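PDB 3FCY: xylan esterase 1 from Thermoanaerobacterium sp. 'JW/SL YS485', which probably removes acetyl groups from xylan, and from cephalosporin C, as a carbohydrate esterase of family 7 with an alpha/beta-hydrolase fold. Local coordinates for residues 239-244 and 262-267; 255-260 and 268-273; 128-133 and 339-344. All coordinates share one frame; numbering follows the deposited sequence.

How the contacts relate
From the N terminus, 128-133, a short helical turn and the residues that follow it between strands 108-114 and 136-140, meets 339-344 more than 200 residues later, so contact 3 closes a loop spanning much of the alpha/beta-hydrolase fold. Within that loop, after strand 226-230, helix 237-242 opens contact 1, which closes at 262-267; contact 2 starts between those two segments at 255-260 and ends beyond them at 268-273. Contacts 1 and 2 therefore cross, touch through His264 and Arg266, and tie three successive helices together beside a second subunit. Contact 3 lies on the opposite side of the chain's centre, about 42 Å from contact 1 between centres.

Contact 1: 239-244 and 262-267; sequences RVWDLD and PRHERE
Trp241 and His264, meeting from opposite directions, share a carboxylate of another subunit: Trp241 NE1 and His264 NE2 each hydrogen-bond Asp324 of the second subunit, one to OD1 and the other to OD2. Where the two rings meet, Trp241 CZ2 comes within 3.2 Å of His264 CE1, a tight approach in which the planes are inclined by 33° and the six-membered ring and imidazole centroids lie 5.0 Å apart. With CG anti to the backbone N (chi1 177°), the indole projects from the last turn of helix 237-242 toward the 262-267 loop. The other imidazole nitrogen, His264 ND1, makes a short, fairly straight hydrogen bond (2.5 Å, 157°) to Glu267 OE1, which lies close to the ring plane and is met on the anti side of the carboxylate. Glu267, extended beyond CG, also brings OE1 to 3.7 Å from Trp241 CH2, the two side chains crossing at about a right angle. Pro323 of the second subunit packs on both Trp241 and His264. Bonded to a carboxylate through each nitrogen, the imidazole has its rotation fixed and would probably favour the doubly protonated, positively charged form, well suited to link Glu267 with Asp324 across the subunit boundary.

Contact 2: 255-260 and 268-273; sequences DYFRLF and NEVFTK
Tyr256 meets Val270 first: its ring carbon CE2 lies 3.9 Å from Val270 CG2, while Phe260 CB of the next turn lies over one face of the phenol. The ring extends toward the second helix because CG stands opposite the backbone N (chi1 -180°), and its hydroxyl goes on to hydrogen-bond Asp169 and Arg266. One residue later Phe257 takes the larger share. The far end of this ring meets two neighbours, CZ lying 3.7 Å from Val270 CG1 and 3.6 Å from Phe271 CE1. Val270 thus divides its branches, CG2 chiefly facing Tyr256 and CG1 chiefly Phe257. The two phenylalanine rings are tilted by 32° with centroids 5.5 Å apart, and His264 stacks on Phe257 as well. An alanine in place of Phe257 is likely to leave a gap facing Val270 and Phe271 and to deprive the His264 ring of its stacking partner. The helix axes stay 12.3 Å apart and run roughly antiparallel at 144°, a wide spacing that the aromatic rings bridge. Such a helical hairpin, in the chain between strands 226-230 and 289-295, is consistent with the helical excursions of alpha/beta hydrolases that follow the sixth strand of the canonical fold.

Contact 3: 128-133 and 339-344; sequences LNYVAA and QFMLEL. With CA (calcium ion), chain D.
Tyr130 and Met341 join two helical elements that the alpha/beta-hydrolase fold brings together over its central sheet: the short helix after strand 108-114 and the C-terminal helix 333-342. The phenol presents its edge, and Met341 CB sits near the ring plane, 3.6 Å from Tyr130 CE2. Both residues place CG opposite their own carbonyl carbon, but the methionine then bends at chi2 (-61°). Its CB and CG line the rim of the tyrosine, CG also lying 4.0 Å from Tyr130 OH, whereas the sulfur end turns away toward the sheet, where the side chain packs on Leu111 and Val228. The two side chains cross at about a right angle. One residue on, Leu342 extends through CD1 (chi2 174°) and sets its other methyl, CD2, 3.8 Å from Ala133 CB. The contact is apolar throughout, though the carbonyl of Ala133 accepts a hydrogen bond from the Tyr345 hydroxyl. Close by in sequence, Glu343 directs its carboxylate to Lys226 and gives its backbone oxygen to a calcium ion that Tyr345 O and a water also bind, Glu343 O lying 2.6 Å from the calcium ion.

Contact 1: 239-244 and 262-267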
loop_
_atom_site.group_PDB
_atom_site.type_symbol
_atom_site.label_atom_id
_atom_site.label_comp_id
_atom_site.label_asym_id
_atom_site.label_seq_id
_atom_site.Cartn_x
_atom_site.Cartn_y
_atom_site.Cartn_z
ATOM N N ARG A 239 -24.566 11.349 -0.529
ATOM C CA ARG A 239 -24.319 10.300 0.455
ATOM C C ARG A 239 -22.880 9.799 0.350
ATOM O O ARG A 239 -22.197 9.630 1.360
ATOM C CB ARG A 239 -25.288 9.133 0.244
ATOM C CG ARG A 239 -25.038 7.938 1.149
ATOM C CD ARG A 239 -25.173 8.292 2.624
ATOM N NE ARG A 239 -25.019 7.107 3.463
ATOM C CZ ARG A 239 -24.942 7.125 4.790
ATOM N NH1 ARG A 239 -25.007 8.276 5.448
ATOM N NH2 ARG A 239 -24.793 5.989 5.462
ATOM N N VAL A 240 -22.431 9.555 -0.875
ATOM C CA VAL A 240 -21.066 9.084 -1.106
ATOM C C VAL A 240 -20.072 10.066 -0.483
ATOM O O VAL A 240 -19.121 9.668 0.189
ATOM C CB VAL A 240 -20.761 8.976 -2.620
ATOM C CG1 VAL A 240 -19.318 8.522 -2.832
ATOM C CG2 VAL A 240 -21.729 8.008 -3.283
ATOM N N TRP A 241 -20.305 11.355 -0.714
ATOM C CA TRP A 241 -19.430 12.390 -0.189
ATOM C C TRP A 241 -19.473 12.424 1.339
ATOM O O TRP A 241 -18.433 12.582 1.987
ATOM C CB TRP A 241 -19.824 13.755 -0.768
ATOM C CG TRP A 241 -19.004 14.887 -0.228
ATOM C CD1 TRP A 241 -17.743 15.254 -0.611
ATOM C CD2 TRP A 241 -19.359 15.748 0.859
ATOM N NE1 TRP A 241 -17.287 16.288 0.176
ATOM C CE2 TRP A 241 -18.260 16.610 1.087
ATOM C CE3 TRP A 241 -20.497 15.871 1.667
ATOM C CZ2 TRP A 241 -18.267 17.583 2.092
ATOM C CZ3 TRP A 241 -20.503 16.844 2.672
ATOM C CH2 TRP A 241 -19.393 17.685 2.872
ATOM N N ASP A 242 -20.668 12.264 1.912
ATOM C CA ASP A 242 -20.831 12.270 3.369
ATOM C C ASP A 242 -20.026 11.160 4.051
ATOM O O ASP A 242 -19.515 11.339 5.157
ATOM C CB ASP A 242 -22.306 12.105 3.765
ATOM C CG ASP A 242 -23.161 13.308 3.397
ATOM O OD1 ASP A 242 -22.614 14.422 3.236
ATOM O OD2 ASP A 242 -24.395 13.140 3.291
ATOM N N LEU A 243 -19.927 10.011 3.391
ATOM C CA LEU A 243 -19.193 8.871 3.939
ATOM C C LEU A 243 -17.691 8.965 3.683
ATOM O O LEU A 243 -16.960 8.007 3.929
ATOM C CB LEU A 243 -19.723 7.568 3.328
ATOM C CG LEU A 243 -21.196 7.228 3.566
ATOM C CD1 LEU A 243 -21.596 6.041 2.702
ATOM C CD2 LEU A 243 -21.417 6.920 5.039
ATOM N N ASP A 244 -17.234 10.119 3.204
ATOM C CA ASP A 244 -15.819 10.314 2.887
ATOM C C ASP A 244 -15.398 9.232 1.896
ATOM O O ASP A 244 -14.283 8.712 1.956
ATOM C CB ASP A 244 -14.939 10.221 4.144
ATOM C CG ASP A 244 -15.148 11.383 5.106
ATOM O OD1 ASP A 244 -15.522 12.489 4.657
ATOM O OD2 ASP A 244 -14.913 11.193 6.319
ATOM N N PRO A 262 -13.601 24.972 -3.091
ATOM C CA PRO A 262 -12.837 24.461 -1.949
ATOM C C PRO A 262 -13.473 24.609 -0.577
ATOM O O PRO A 262 -13.310 23.735 0.273
ATOM C CB PRO A 262 -11.503 25.199 -2.068
ATOM C CG PRO A 262 -11.887 26.487 -2.710
ATOM C CD PRO A 262 -12.838 26.021 -3.790
ATOM N N ARG A 263 -14.198 25.696 -0.346
ATOM C CA ARG A 263 -14.828 25.870 0.957
ATOM C C ARG A 263 -16.311 25.524 0.954
ATOM O O ARG A 263 -17.036 25.824 1.907
ATOM C CB ARG A 263 -14.599 27.291 1.478
ATOM C CG ARG A 263 -13.120 27.595 1.707
ATOM C CD ARG A 263 -12.906 28.716 2.711
ATOM N NE ARG A 263 -13.645 29.925 2.366
ATOM C CZ ARG A 263 -13.522 30.580 1.216
ATOM N NH1 ARG A 263 -12.685 30.145 0.283
ATOM N NH2 ARG A 263 -14.234 31.679 1.003
ATOM N N HIS A 264 -16.750 24.879 -0.122
ATOM C CA HIS A 264 -18.136 24.443 -0.271
ATOM C C HIS A 264 -19.195 25.526 -0.118
ATOM O O HIS A 264 -20.206 25.332 0.561
ATOM C CB HIS A 264 -18.428 23.297 0.708
ATOM C CG HIS A 264 -17.824 21.992 0.297
ATOM N ND1 HIS A 264 -18.535 20.810 0.293
ATOM C CD2 HIS A 264 -16.580 21.683 -0.144
ATOM C CE1 HIS A 264 -17.757 19.832 -0.133
ATOM N NE2 HIS A 264 -16.565 20.335 -0.403
ATOM N N GLU A 265 -18.969 26.661 -0.768
ATOM C CA GLU A 265 -19.910 27.766 -0.709
ATOM C C GLU A 265 -21.086 27.527 -1.652
ATOM O O GLU A 265 -22.114 28.191 -1.548
ATOM C CB GLU A 265 -19.198 29.073 -1.069
ATOM C CG GLU A 265 -18.201 29.527 -0.014
ATOM C CD GLU A 265 -17.444 30.779 -0.413
ATOM O OE1 GLU A 265 -16.833 31.410 0.477
ATOM O OE2 GLU A 265 -17.450 31.127 -1.613
ATOM N N ARG A 266 -20.933 26.570 -2.564
ATOM C CA ARG A 266 -21.992 26.248 -3.522
ATOM C C ARG A 266 -22.383 24.774 -3.423
ATOM O O ARG A 266 -22.923 24.199 -4.363
ATOM C CB ARG A 266 -21.521 26.561 -4.946
ATOM C CG ARG A 266 -21.070 28.003 -5.139
ATOM C CD ARG A 266 -20.644 28.277 -6.570
ATOM N NE ARG A 266 -19.467 27.508 -6.969
ATOM C CZ ARG A 266 -19.476 26.529 -7.870
ATOM N NH1 ARG A 266 -20.606 26.185 -8.473
ATOM N NH2 ARG A 266 -18.344 25.910 -8.190
ATOM N N GLU A 267 -22.118 24.176 -2.268
ATOM C CA GLU A 267 -22.407 22.766 -2.034
ATOM C C GLU A 267 -23.824 22.319 -2.391
ATOM O O GLU A 267 -24.002 21.397 -3.190
ATOM C CB GLU A 267 -22.122 22.420 -0.573
ATOM C CG GLU A 267 -22.348 20.958 -0.234
ATOM C CD GLU A 267 -21.953 20.641 1.185
ATOM O OE1 GLU A 267 -20.760 20.812 1.516
ATOM O OE2 GLU A 267 -22.832 20.223 1.970
#

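Contact 2: 255-260 and 268-273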
loop_
_atom_site.group_PDB
_atom_site.type_symbol
_atom_site.label_atom_id
_atom_site.label_comp_id
_atom_site.label_asym_id
_atom_site.label_seq_id
_atom_site.Cartn_x
_atom_site.Cartn_y
_atom_site.Cartn_z
ATOM N N ASP A 255 -12.610 16.063 -6.652
ATOM C CA ASP A 255 -11.765 16.913 -7.491
ATOM C C ASP A 255 -12.493 18.211 -7.816
ATOM O O ASP A 255 -11.905 19.295 -7.780
ATOM C CB ASP A 255 -11.408 16.222 -8.813
ATOM C CG ASP A 255 -10.504 15.011 -8.630
ATOM O OD1 ASP A 255 -9.939 14.832 -7.531
ATOM O OD2 ASP A 255 -10.353 14.244 -9.603
ATOM N N TYR A 256 -13.776 18.095 -8.148
ATOM C CA TYR A 256 -14.565 19.270 -8.481
ATOM C C TYR A 256 -14.543 20.314 -7.370
ATOM O O TYR A 256 -14.221 21.477 -7.609
ATOM C CB TYR A 256 -16.018 18.897 -8.771
ATOM C CG TYR A 256 -16.829 20.116 -9.124
ATOM C CD1 TYR A 256 -16.783 20.659 -10.408
ATOM C CD2 TYR A 256 -17.573 20.781 -8.152
ATOM C CE1 TYR A 256 -17.454 21.838 -10.713
ATOM C CE2 TYR A 256 -18.248 21.964 -8.447
ATOM C CZ TYR A 256 -18.184 22.486 -9.726
ATOM O OH TYR A 256 -18.846 23.656 -10.014
ATOM N N PHE A 257 -14.904 19.904 -6.159
ATOM C CA PHE A 257 -14.919 20.827 -5.030
ATOM C C PHE A 257 -13.536 21.404 -4.731
ATOM O O PHE A 257 -13.393 22.604 -4.495
ATOM C CB PHE A 257 -15.479 20.132 -3.786
ATOM C CG PHE A 257 -16.982 20.092 -3.743
ATOM C CD1 PHE A 257 -17.713 21.247 -3.472
ATOM C CD2 PHE A 257 -17.671 18.908 -4.002
ATOM C CE1 PHE A 257 -19.110 21.224 -3.460
ATOM C CE2 PHE A 257 -19.067 18.876 -3.993
ATOM C CZ PHE A 257 -19.787 20.035 -3.722
ATOM N N ARG A 258 -12.518 20.552 -4.744
ATOM C CA ARG A 258 -11.158 20.998 -4.467
ATOM C C ARG A 258 -10.726 22.117 -5.409
ATOM O O ARG A 258 -10.062 23.071 -4.995
ATOM C CB ARG A 258 -10.176 19.826 -4.585
ATOM C CG ARG A 258 -10.170 18.872 -3.385
ATOM C CD ARG A 258 -9.311 17.634 -3.649
ATOM N NE ARG A 258 -7.891 17.936 -3.829
ATOM C CZ ARG A 258 -7.009 18.056 -2.838
ATOM N NH1 ARG A 258 -7.389 17.899 -1.576
ATOM N NH2 ARG A 258 -5.741 18.330 -3.111
ATOM N N LEU A 259 -11.125 22.006 -6.670
ATOM C CA LEU A 259 -10.744 22.987 -7.677
ATOM C C LEU A 259 -11.690 24.158 -7.885
ATOM O O LEU A 259 -11.242 25.280 -8.111
ATOM C CB LEU A 259 -10.550 22.290 -9.023
ATOM C CG LEU A 259 -9.442 21.243 -9.126
ATOM C CD1 LEU A 259 -9.645 20.420 -10.396
ATOM C CD2 LEU A 259 -8.088 21.930 -9.135
ATOM N N PHE A 260 -12.991 23.899 -7.807
ATOM C CA PHE A 260 -13.989 24.927 -8.071
ATOM C C PHE A 260 -14.819 25.449 -6.904
ATOM O O PHE A 260 -15.523 26.446 -7.048
ATOM C CB PHE A 260 -14.903 24.420 -9.187
ATOM C CG PHE A 260 -14.154 24.011 -10.422
ATOM C CD1 PHE A 260 -13.589 24.971 -11.256
ATOM C CD2 PHE A 260 -13.948 22.666 -10.714
ATOM C CE1 PHE A 260 -12.820 24.598 -12.366
ATOM C CE2 PHE A 260 -13.184 22.281 -11.817
ATOM C CZ PHE A 260 -12.617 23.247 -12.645
ATOM N N ASN A 268 -24.830 22.965 -1.808
ATOM C CA ASN A 268 -26.213 22.584 -2.083
ATOM C C ASN A 268 -26.574 22.711 -3.559
ATOM O O ASN A 268 -27.283 21.863 -4.101
ATOM C CB ASN A 268 -27.189 23.411 -1.241
ATOM C CG ASN A 268 -28.623 22.935 -1.390
ATOM O OD1 ASN A 268 -28.921 21.757 -1.182
ATOM N ND2 ASN A 268 -29.516 23.843 -1.756
ATOM N N GLU A 269 -26.086 23.761 -4.211
ATOM C CA GLU A 269 -26.377 23.956 -5.628
ATOM C C GLU A 269 -25.698 22.879 -6.470
ATOM O O GLU A 269 -26.248 22.419 -7.469
ATOM C CB GLU A 269 -25.891 25.325 -6.099
ATOM C CG GLU A 269 -26.468 26.505 -5.343
ATOM C CD GLU A 269 -26.073 27.825 -5.977
ATOM O OE1 GLU A 269 -24.873 27.995 -6.294
ATOM O OE2 GLU A 269 -26.956 28.694 -6.157
ATOM N N VAL A 270 -24.493 22.491 -6.069
ATOM C CA VAL A 270 -23.751 21.470 -6.794
ATOM C C VAL A 270 -24.463 20.122 -6.720
ATOM O O VAL A 270 -24.735 19.499 -7.748
ATOM C CB VAL A 270 -22.314 21.324 -6.236
ATOM C CG1 VAL A 270 -21.614 20.134 -6.883
ATOM C CG2 VAL A 270 -21.529 22.599 -6.511
ATOM N N PHE A 271 -24.774 19.677 -5.506
ATOM C CA PHE A 271 -25.446 18.397 -5.348
ATOM C C PHE A 271 -26.875 18.396 -5.878
ATOM O O PHE A 271 -27.370 17.362 -6.311
ATOM C CB PHE A 271 -25.407 17.950 -3.886
ATOM C CG PHE A 271 -24.067 17.419 -3.462
ATOM C CD1 PHE A 271 -23.264 18.129 -2.574
ATOM C CD2 PHE A 271 -23.593 16.217 -3.979
ATOM C CE1 PHE A 271 -22.005 17.648 -2.210
ATOM C CE2 PHE A 271 -22.335 15.728 -3.621
ATOM C CZ PHE A 271 -21.540 16.445 -2.736
ATOM N N THR A 272 -27.536 19.551 -5.855
ATOM C CA THR A 272 -28.897 19.634 -6.373
ATOM C C THR A 272 -28.836 19.447 -7.882
ATOM O O THR A 272 -29.657 18.739 -8.466
ATOM C CB THR A 272 -29.549 21.004 -6.062
ATOM O OG1 THR A 272 -29.705 21.147 -4.643
ATOM C CG2 THR A 272 -30.913 21.116 -6.731
ATOM N N LYS A 273 -27.856 20.083 -8.512
ATOM C CA LYS A 273 -27.689 19.968 -9.953
ATOM C C LYS A 273 -27.352 18.522 -10.320
ATOM O O LYS A 273 -27.838 17.998 -11.329
ATOM C CB LYS A 273 -26.591 20.912 -10.431
ATOM C CG LYS A 273 -26.567 21.104 -11.931
ATOM C CD LYS A 273 -25.707 22.298 -12.298
ATOM C CE LYS A 273 -25.704 22.548 -13.796
ATOM N NZ LYS A 273 -24.894 23.754 -14.122
#

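Contact 3: 128-133 and 339-344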
loop_
_atom_site.group_PDB
_atom_site.type_symbol
_atom_site.label_atom_id
_atom_site.label_comp_id
_atom_site.label_asym_id
_atom_site.label_seq_id
_atom_site.Cartn_x
_atom_site.Cartn_y
_atom_site.Cartn_z
ATOM N N LEU A 128 -23.341 -14.242 -26.162
ATOM C CA LEU A 128 -24.049 -15.372 -26.754
ATOM C C LEU A 128 -24.780 -16.284 -25.777
ATOM O O LEU A 128 -25.554 -17.143 -26.198
ATOM C CB LEU A 128 -23.082 -16.207 -27.602
ATOM C CG LEU A 128 -22.423 -15.469 -28.773
ATOM C CD1 LEU A 128 -21.432 -16.399 -29.472
ATOM C CD2 LEU A 128 -23.500 -14.978 -29.747
ATOM N N ASN A 129 -24.546 -16.118 -24.481
ATOM C CA ASN A 129 -25.239 -16.962 -23.516
ATOM C C ASN A 129 -26.739 -16.678 -23.585
ATOM O O ASN A 129 -27.552 -17.590 -23.445
ATOM C CB ASN A 129 -24.689 -16.741 -22.097
ATOM C CG ASN A 129 -24.841 -15.312 -21.617
ATOM O OD1 ASN A 129 -24.793 -14.368 -22.402
ATOM N ND2 ASN A 129 -25.000 -15.146 -20.310
ATOM N N TYR A 130 -27.112 -15.422 -23.820
ATOM C CA TYR A 130 -28.529 -15.092 -23.940
ATOM C C TYR A 130 -29.037 -15.384 -25.352
ATOM O O TYR A 130 -30.230 -15.627 -25.552
ATOM C CB TYR A 130 -28.794 -13.629 -23.572
ATOM C CG TYR A 130 -28.869 -13.412 -22.079
ATOM C CD1 TYR A 130 -27.714 -13.173 -21.331
ATOM C CD2 TYR A 130 -30.090 -13.491 -21.407
ATOM C CE1 TYR A 130 -27.773 -13.019 -19.948
ATOM C CE2 TYR A 130 -30.163 -13.340 -20.024
ATOM C CZ TYR A 130 -28.998 -13.103 -19.301
ATOM O OH TYR A 130 -29.057 -12.937 -17.938
ATOM N N VAL A 131 -28.139 -15.366 -26.331
ATOM C CA VAL A 131 -28.539 -15.673 -27.698
ATOM C C VAL A 131 -28.927 -17.154 -27.701
ATOM O O VAL A 131 -29.828 -17.570 -28.427
ATOM C CB VAL A 131 -27.385 -15.426 -28.708
ATOM C CG1 VAL A 131 -27.788 -15.913 -30.100
ATOM C CG2 VAL A 131 -27.053 -13.933 -28.762
ATOM N N ALA A 132 -28.245 -17.945 -26.876
ATOM C CA ALA A 132 -28.546 -19.369 -26.771
ATOM C C ALA A 132 -29.992 -19.533 -26.309
ATOM O O ALA A 132 -30.641 -20.535 -26.610
ATOM C CB ALA A 132 -27.605 -20.043 -25.777
ATOM N N ALA A 133 -30.486 -18.538 -25.577
ATOM C CA ALA A 133 -31.850 -18.563 -25.067
ATOM C C ALA A 133 -32.826 -17.958 -26.069
ATOM O O ALA A 133 -33.998 -17.762 -25.755
ATOM C CB ALA A 133 -31.927 -17.812 -23.743
ATOM N N GLN A 339 -32.200 -16.357 -15.057
ATOM C CA GLN A 339 -33.503 -16.957 -14.800
ATOM C C GLN A 339 -34.537 -15.835 -14.742
ATOM O O GLN A 339 -35.665 -15.995 -15.200
ATOM C CB GLN A 339 -33.489 -17.732 -13.483
ATOM C CG GLN A 339 -32.688 -19.033 -13.519
ATOM C CD GLN A 339 -33.240 -20.037 -14.526
ATOM O OE1 GLN A 339 -34.453 -20.171 -14.681
ATOM N NE2 GLN A 339 -32.346 -20.755 -15.204
ATOM N N PHE A 340 -34.134 -14.691 -14.190
ATOM C CA PHE A 340 -35.014 -13.526 -14.080
ATOM C C PHE A 340 -35.350 -13.009 -15.479
ATOM O O PHE A 340 -36.503 -12.674 -15.770
ATOM C CB PHE A 340 -34.314 -12.423 -13.280
ATOM C CG PHE A 340 -35.157 -11.193 -13.044
ATOM C CD1 PHE A 340 -36.269 -11.239 -12.203
ATOM C CD2 PHE A 340 -34.803 -9.974 -13.619
ATOM C CE1 PHE A 340 -37.013 -10.085 -11.930
ATOM C CE2 PHE A 340 -35.538 -8.816 -13.354
ATOM C CZ PHE A 340 -36.647 -8.875 -12.503
ATOM N N MET A 341 -34.340 -12.947 -16.343
ATOM C CA MET A 341 -34.542 -12.466 -17.707
ATOM C C MET A 341 -35.361 -13.451 -18.530
ATOM O O MET A 341 -36.165 -13.042 -19.369
ATOM C CB MET A 341 -33.197 -12.204 -18.398
ATOM C CG MET A 341 -32.536 -10.887 -17.988
ATOM S SD MET A 341 -33.564 -9.442 -18.394
ATOM C CE MET A 341 -32.598 -8.110 -17.690
ATOM N N LEU A 342 -35.155 -14.744 -18.293
ATOM C CA LEU A 342 -35.895 -15.769 -19.016
ATOM C C LEU A 342 -37.393 -15.626 -18.762
ATOM O O LEU A 342 -38.209 -16.164 -19.510
ATOM C CB LEU A 342 -35.402 -17.169 -18.622
ATOM C CG LEU A 342 -34.048 -17.537 -19.247
ATOM C CD1 LEU A 342 -33.544 -18.875 -18.710
ATOM C CD2 LEU A 342 -34.204 -17.590 -20.767
ATOM N N GLU A 343 -37.747 -14.891 -17.708
ATOM C CA GLU A 343 -39.149 -14.634 -17.382
ATOM C C GLU A 343 -39.801 -13.780 -18.478
ATOM O O GLU A 343 -40.994 -13.513 -18.429
ATOM C CB GLU A 343 -39.268 -13.886 -16.044
ATOM C CG GLU A 343 -39.107 -14.745 -14.789
ATOM C CD GLU A 343 -39.123 -13.915 -13.503
ATOM O OE1 GLU A 343 -39.820 -12.877 -13.450
ATOM O OE2 GLU A 343 -38.445 -14.311 -12.534
ATOM N N LEU A 344 -39.022 -13.322 -19.454
ATOM C CA LEU A 344 -39.591 -12.506 -20.527
ATOM C C LEU A 344 -40.425 -13.346 -21.501
ATOM O O LEU A 344 -41.328 -12.831 -22.160
ATOM C CB LEU A 344 -38.478 -11.761 -21.279
ATOM C CG LEU A 344 -37.849 -10.618 -20.471
ATOM C CD1 LEU A 344 -36.606 -10.081 -21.178
ATOM C CD2 LEU A 344 -38.887 -9.515 -20.273
HETATM CA CA CA D . -42.634 -15.540 -18.136
HETATM O O HOH W 1 -41.202 -17.867 -17.918
#